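Local coordinates for protein ribose-phosphate pyrophosphokinase (PDB 7PN0) that probably catalyses transfer of pyrophosphate from ATP to ribose 5-phosphate, giving phosphoribosyl pyrophosphate, and is seen here with ADP bound, at residues 14-17 against 18-22; 107-110 against 111-115. All coordinates share one frame; numbering follows the deposited sequence.

Contact 1: 14-17 against 18-22; sequences LAQA and IAEAL
Residues L14 to A17 each accept, at the carbonyl oxygen, the amide N-H four residues on, the helical pattern running from I18 N on L14 O (2.9 Å) to A21 N on A17 O (2.9 Å). Two side-chain pairs lie along this helix. On the buried side L14 and I18 meet as branched aliphatics: I18 swings CG1 beside its own backbone N (chi1 -67°), and this carries CD1 back along the helix to 3.8 Å from CG of L14. On the outer side Q16 and E20 reach for one another. The Q16 chain bends at chi2 (70°) and E20 runs extended beyond CG, which leaves NE2 of Q16 3.0 Å from OE1 of E20. The bond is weak, the N-H pointing well off the oxygen; the amide and carboxylate planes stand 44° apart. CG of Q16 also lies close to OE1 of E20, and CG of E20 lies 3.3 Å from the carbonyl oxygen of Q16. Helix 12-21 packs on strand 3-7 of the parallel sheet and against helix 287-299: A15, I18 and A19 touch S7 and I5 of the strand, while L14, A17, I18 and A21 pack on A287, F290 and A291 of the helix.

Contact 2: 107-110 against 111-115; sequences TARL and IADLL
R109 and D113, one turn apart, form a salt bridge along the helix, with NE of R109 2.8 Å from OD2 of D113. The arginine leaves with CG anti to the backbone N (chi1 165°) and bends at chi2 (65°), which turns the chain along the helix toward the aspartate. The bond is nearly straight, and OD2 lies close to the guanidinium plane, at its edge. The carboxylate takes it on the syn side, somewhat out of its own plane, the two flat groups being 70° apart. NH2 of R109 reaches a third subunit, where it bonds to the carbonyl oxygen of G135. With an alanine here, D113 would probably be left without its charged mate and the tie to G135 of the third subunit would be lost. These residues belong to helix 107-118, the crossover of a beta-alpha-beta unit between parallel strands 83-88 and 122-126. Away from the charges, L110 and L114 cross at their branches, CG of L110 being 4.1 Å from CD1 of L114. CG of L114 also sits 3.2 Å from O of L110, the same oxygen that accepts the L114 N-H. At the start of the helix, CG2 of T107 comes within 4.0 Å of CD1 of I111. I111 continues onto L66 of helix 62-78 and Y93, and M67 and M71 of a second subunit pack on I111 and on T107 and L110, respectively.

Contacts 1 and 2 lie on two different helices, 12-21 and 107-118, both in the N-terminal half of the chain, which has the PRTase-like fold. Their centres lie 27 Å apart and their nearest atoms about 15 Å, so neither touches the other. Contact 1 belongs to the edge of the five-stranded parallel sheet, whose outermost strand within this chain is 3-7, and no other subunit of the assembly touches it. Contact 2 instead meets two further subunits of the six-chain assembly. It is also the one near the nucleotide: the side chain of T107 is about 6 Å from a bound ADP, and through Y93 contact 2 borders the ADP pocket.

Contact 1: 14-17 against 18-22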
ATOM      1  N   LEU A  14      23.515 -26.233   3.614  1.00 15.42           N
ATOM      2  CA  LEU A  14      22.825 -25.809   4.851  1.00 14.89           C
ATOM      3  C   LEU A  14      21.337 -26.108   4.721  1.00 14.10           C
ATOM      4  O   LEU A  14      20.766 -26.609   5.695  1.00 14.91           O
ATOM      5  CB  LEU A  14      23.047 -24.317   5.138  1.00 15.39           C
ATOM      6  CG  LEU A  14      22.352 -23.789   6.379  1.00 15.65           C
ATOM      7  CD1 LEU A  14      22.909 -24.429   7.640  1.00 16.80           C
ATOM      8  CD2 LEU A  14      22.525 -22.278   6.461  1.00 16.67           C
ATOM      9  N   ALA A  15      20.718 -25.772   3.590  1.00 14.44           N
ATOM     10  CA  ALA A  15      19.261 -25.989   3.386  1.00 15.33           C
ATOM     11  C   ALA A  15      18.962 -27.485   3.544  1.00 16.90           C
ATOM     12  O   ALA A  15      17.977 -27.849   4.195  1.00 16.86           O
ATOM     13  CB  ALA A  15      18.808 -25.499   2.056  1.00 15.90           C
ATOM     14  N   GLN A  16      19.805 -28.308   2.943  1.00 17.84           N
ATOM     15  CA  GLN A  16      19.663 -29.780   2.977  1.00 20.31           C
ATOM     16  C   GLN A  16      19.782 -30.260   4.422  1.00 19.34           C
ATOM     17  O   GLN A  16      18.960 -31.088   4.833  1.00 17.06           O
ATOM     18  CB  GLN A  16      20.722 -30.399   2.059  1.00 24.53           C
ATOM     19  CG  GLN A  16      20.573 -31.902   1.905  1.00 29.49           C
ATOM     20  CD  GLN A  16      19.339 -32.250   1.113  1.00 32.37           C
ATOM     21  OE1 GLN A  16      19.212 -31.891  -0.060  1.00 33.93           O
ATOM     22  NE2 GLN A  16      18.422 -32.957   1.754  1.00 33.11           N
ATOM     23  N   ALA A  17      20.720 -29.715   5.192  1.00 18.64           N
ATOM     24  CA  ALA A  17      20.946 -30.154   6.587  1.00 20.85           C
ATOM     25  C   ALA A  17      19.751 -29.719   7.460  1.00 19.53           C
ATOM     26  O   ALA A  17      19.318 -30.471   8.343  1.00 18.84           O
ATOM     27  CB  ALA A  17      22.273 -29.622   7.086  1.00 21.49           C
ATOM     28  N   ILE A  18      19.226 -28.520   7.215  1.00 19.17           N
ATOM     29  CA  ILE A  18      18.004 -28.035   7.905  1.00 16.74           C
ATOM     30  C   ILE A  18      16.842 -29.002   7.623  1.00 16.21           C
ATOM     31  O   ILE A  18      16.189 -29.418   8.602  1.00 18.36           O
ATOM     32  CB  ILE A  18      17.681 -26.595   7.485  1.00 15.86           C
ATOM     33  CG1 ILE A  18      18.755 -25.614   7.980  1.00 16.18           C
ATOM     34  CG2 ILE A  18      16.297 -26.261   7.995  1.00 14.61           C
ATOM     35  CD1 ILE A  18      18.687 -24.216   7.387  1.00 16.14           C
ATOM     36  N   ALA A  19      16.539 -29.314   6.357  1.00 16.05           N
ATOM     37  CA  ALA A  19      15.437 -30.235   5.991  1.00 16.33           C
ATOM     38  C   ALA A  19      15.620 -31.588   6.710  1.00 19.23           C
ATOM     39  O   ALA A  19      14.655 -32.119   7.269  1.00 17.44           O
ATOM     40  CB  ALA A  19      15.397 -30.460   4.517  1.00 15.39           C
ATOM     41  N   GLU A  20      16.831 -32.136   6.636  1.00 22.40           N
ATOM     42  CA  GLU A  20      17.165 -33.456   7.230  1.00 24.31           C
ATOM     43  C   GLU A  20      16.918 -33.404   8.738  1.00 21.82           C
ATOM     44  O   GLU A  20      16.246 -34.330   9.220  1.00 19.90           O
ATOM     45  CB  GLU A  20      18.577 -33.861   6.797  1.00 28.92           C
ATOM     46  CG  GLU A  20      18.615 -34.340   5.349  1.00 34.37           C
ATOM     47  CD  GLU A  20      19.979 -34.536   4.685  1.00 44.43           C
ATOM     48  OE1 GLU A  20      19.995 -34.913   3.482  1.00 47.84           O
ATOM     49  OE2 GLU A  20      21.037 -34.331   5.359  1.00 56.83           O
ATOM     50  N   ALA A  21      17.302 -32.316   9.421  1.00 20.31           N
ATOM     51  CA  ALA A  21      17.119 -32.127  10.869  1.00 19.84           C
ATOM     52  C   ALA A  21      15.619 -32.035  11.164  1.00 23.44           C
ATOM     53  O   ALA A  21      15.241 -32.441  12.250  1.00 21.24           O
ATOM     54  CB  ALA A  21      17.864 -30.921  11.374  1.00 21.42           C
ATOM     55  N   LEU A  22      14.782 -31.603  10.206  1.00 22.47           N
ATOM     56  CA  LEU A  22      13.294 -31.560  10.394  1.00 22.15           C
ATOM     57  C   LEU A  22      12.690 -32.937  10.051  1.00 23.95           C
ATOM     58  O   LEU A  22      11.504 -33.073  10.185  1.00 23.27           O
ATOM     59  CB  LEU A  22      12.703 -30.476   9.472  1.00 22.42           C
ATOM     60  CG  LEU A  22      13.037 -29.021   9.816  1.00 22.60           C
ATOM     61  CD1 LEU A  22      12.749 -28.121   8.647  1.00 23.00           C
ATOM     62  CD2 LEU A  22      12.263 -28.565  11.023  1.00 21.89           C
TER

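Contact 2: 107-110 against 111-115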
ATOM      1  N   THR A 107      20.919   0.331   1.863  1.00 11.18           N
ATOM      2  CA  THR A 107      20.571  -0.875   1.079  1.00 11.77           C
ATOM      3  C   THR A 107      19.893  -1.963   1.928  1.00 10.23           C
ATOM      4  O   THR A 107      19.066  -2.666   1.351  1.00 10.93           O
ATOM      5  CB  THR A 107      21.775  -1.418   0.325  1.00 11.44           C
ATOM      6  OG1 THR A 107      22.553  -0.284  -0.054  1.00 12.63           O
ATOM      7  CG2 THR A 107      21.290  -2.198  -0.864  1.00 12.06           C
ATOM      8  N   ALA A 108      20.157  -2.067   3.234  1.00  9.70           N
ATOM      9  CA  ALA A 108      19.472  -3.055   4.102  1.00 10.69           C
ATOM     10  C   ALA A 108      17.969  -2.758   4.120  1.00 11.35           C
ATOM     11  O   ALA A 108      17.175  -3.686   4.008  1.00 10.22           O
ATOM     12  CB  ALA A 108      20.078  -3.014   5.480  1.00 10.51           C
ATOM     13  N   ARG A 109      17.594  -1.473   4.123  1.00 10.47           N
ATOM     14  CA  ARG A 109      16.158  -1.112   4.143  1.00 11.40           C
ATOM     15  C   ARG A 109      15.570  -1.360   2.762  1.00 10.89           C
ATOM     16  O   ARG A 109      14.458  -1.891   2.642  1.00 10.79           O
ATOM     17  CB  ARG A 109      15.989   0.336   4.623  1.00 11.17           C
ATOM     18  CG  ARG A 109      14.604   0.910   4.344  1.00 11.56           C
ATOM     19  CD  ARG A 109      13.530   0.187   5.116  1.00 11.87           C
ATOM     20  NE  ARG A 109      12.216   0.576   4.690  1.00 12.89           N
ATOM     21  CZ  ARG A 109      11.383   1.380   5.348  1.00 14.88           C
ATOM     22  NH1 ARG A 109      10.169   1.628   4.866  1.00 14.76           N
ATOM     23  NH2 ARG A 109      11.754   1.915   6.496  1.00 14.14           N
ATOM     24  N   LEU A 110      16.289  -0.979   1.716  1.00 10.78           N
ATOM     25  CA  LEU A 110      15.773  -1.189   0.351  1.00 10.95           C
ATOM     26  C   LEU A 110      15.491  -2.676   0.178  1.00 11.36           C
ATOM     27  O   LEU A 110      14.410  -3.043  -0.362  1.00 11.94           O
ATOM     28  CB  LEU A 110      16.802  -0.728  -0.686  1.00 11.33           C
ATOM     29  CG  LEU A 110      16.476  -1.154  -2.098  1.00 11.81           C
ATOM     30  CD1 LEU A 110      15.214  -0.501  -2.582  1.00 12.52           C
ATOM     31  CD2 LEU A 110      17.656  -0.848  -3.025  1.00 12.71           C
ATOM     32  N   ILE A 111      16.413  -3.527   0.598  1.00 11.73           N
ATOM     33  CA  ILE A 111      16.227  -4.985   0.375  1.00 11.43           C
ATOM     34  C   ILE A 111      15.036  -5.475   1.223  1.00 11.18           C
ATOM     35  O   ILE A 111      14.287  -6.350   0.770  1.00 11.00           O
ATOM     36  CB  ILE A 111      17.536  -5.757   0.611  1.00 12.27           C
ATOM     37  CG1 ILE A 111      18.557  -5.469  -0.496  1.00 12.46           C
ATOM     38  CG2 ILE A 111      17.224  -7.212   0.676  1.00 12.58           C
ATOM     39  CD1 ILE A 111      19.945  -5.945  -0.165  1.00 13.23           C
ATOM     40  N   ALA A 112      14.874  -4.977   2.443  1.00 10.81           N
ATOM     41  CA  ALA A 112      13.683  -5.350   3.232  1.00 11.23           C
ATOM     42  C   ALA A 112      12.423  -5.064   2.418  1.00 10.94           C
ATOM     43  O   ALA A 112      11.494  -5.921   2.388  1.00 10.99           O
ATOM     44  CB  ALA A 112      13.697  -4.669   4.564  1.00 11.21           C
ATOM     45  N   ASP A 113      12.317  -3.861   1.864  1.00 12.47           N
ATOM     46  CA  ASP A 113      11.147  -3.427   1.048  1.00 12.70           C
ATOM     47  C   ASP A 113      11.016  -4.338  -0.175  1.00 12.86           C
ATOM     48  O   ASP A 113       9.879  -4.748  -0.472  1.00 12.84           O
ATOM     49  CB  ASP A 113      11.235  -1.941   0.755  1.00 14.70           C
ATOM     50  CG  ASP A 113      10.949  -1.073   1.980  1.00 13.69           C
ATOM     51  OD1 ASP A 113      10.138  -1.488   2.829  1.00 16.46           O
ATOM     52  OD2 ASP A 113      11.538  -0.024   2.083  1.00 16.26           O
ATOM     53  N   LEU A 114      12.119  -4.664  -0.853  1.00 12.53           N
ATOM     54  CA  LEU A 114      12.036  -5.544  -2.040  1.00 11.23           C
ATOM     55  C   LEU A 114      11.515  -6.935  -1.611  1.00 11.13           C
ATOM     56  O   LEU A 114      10.733  -7.495  -2.349  1.00 10.18           O
ATOM     57  CB  LEU A 114      13.412  -5.676  -2.681  1.00 11.03           C
ATOM     58  CG  LEU A 114      14.058  -4.389  -3.210  1.00 11.24           C
ATOM     59  CD1 LEU A 114      15.370  -4.669  -3.863  1.00 11.91           C
ATOM     60  CD2 LEU A 114      13.149  -3.670  -4.165  1.00 11.43           C
ATOM     61  N   LEU A 115      12.010  -7.495  -0.508  1.00 10.89           N
ATOM     62  CA  LEU A 115      11.542  -8.836  -0.030  1.00 12.38           C
ATOM     63  C   LEU A 115      10.043  -8.748   0.255  1.00 11.28           C
ATOM     64  O   LEU A 115       9.302  -9.648  -0.145  1.00 11.24           O
ATOM     65  CB  LEU A 115      12.317  -9.249   1.217  1.00 12.41           C
ATOM     66  CG  LEU A 115      13.730  -9.739   0.943  1.00 13.86           C
ATOM     67  CD1 LEU A 115      14.575  -9.689   2.186  1.00 13.81           C
ATOM     68  CD2 LEU A 115      13.671 -11.154   0.333  1.00 16.29           C
TER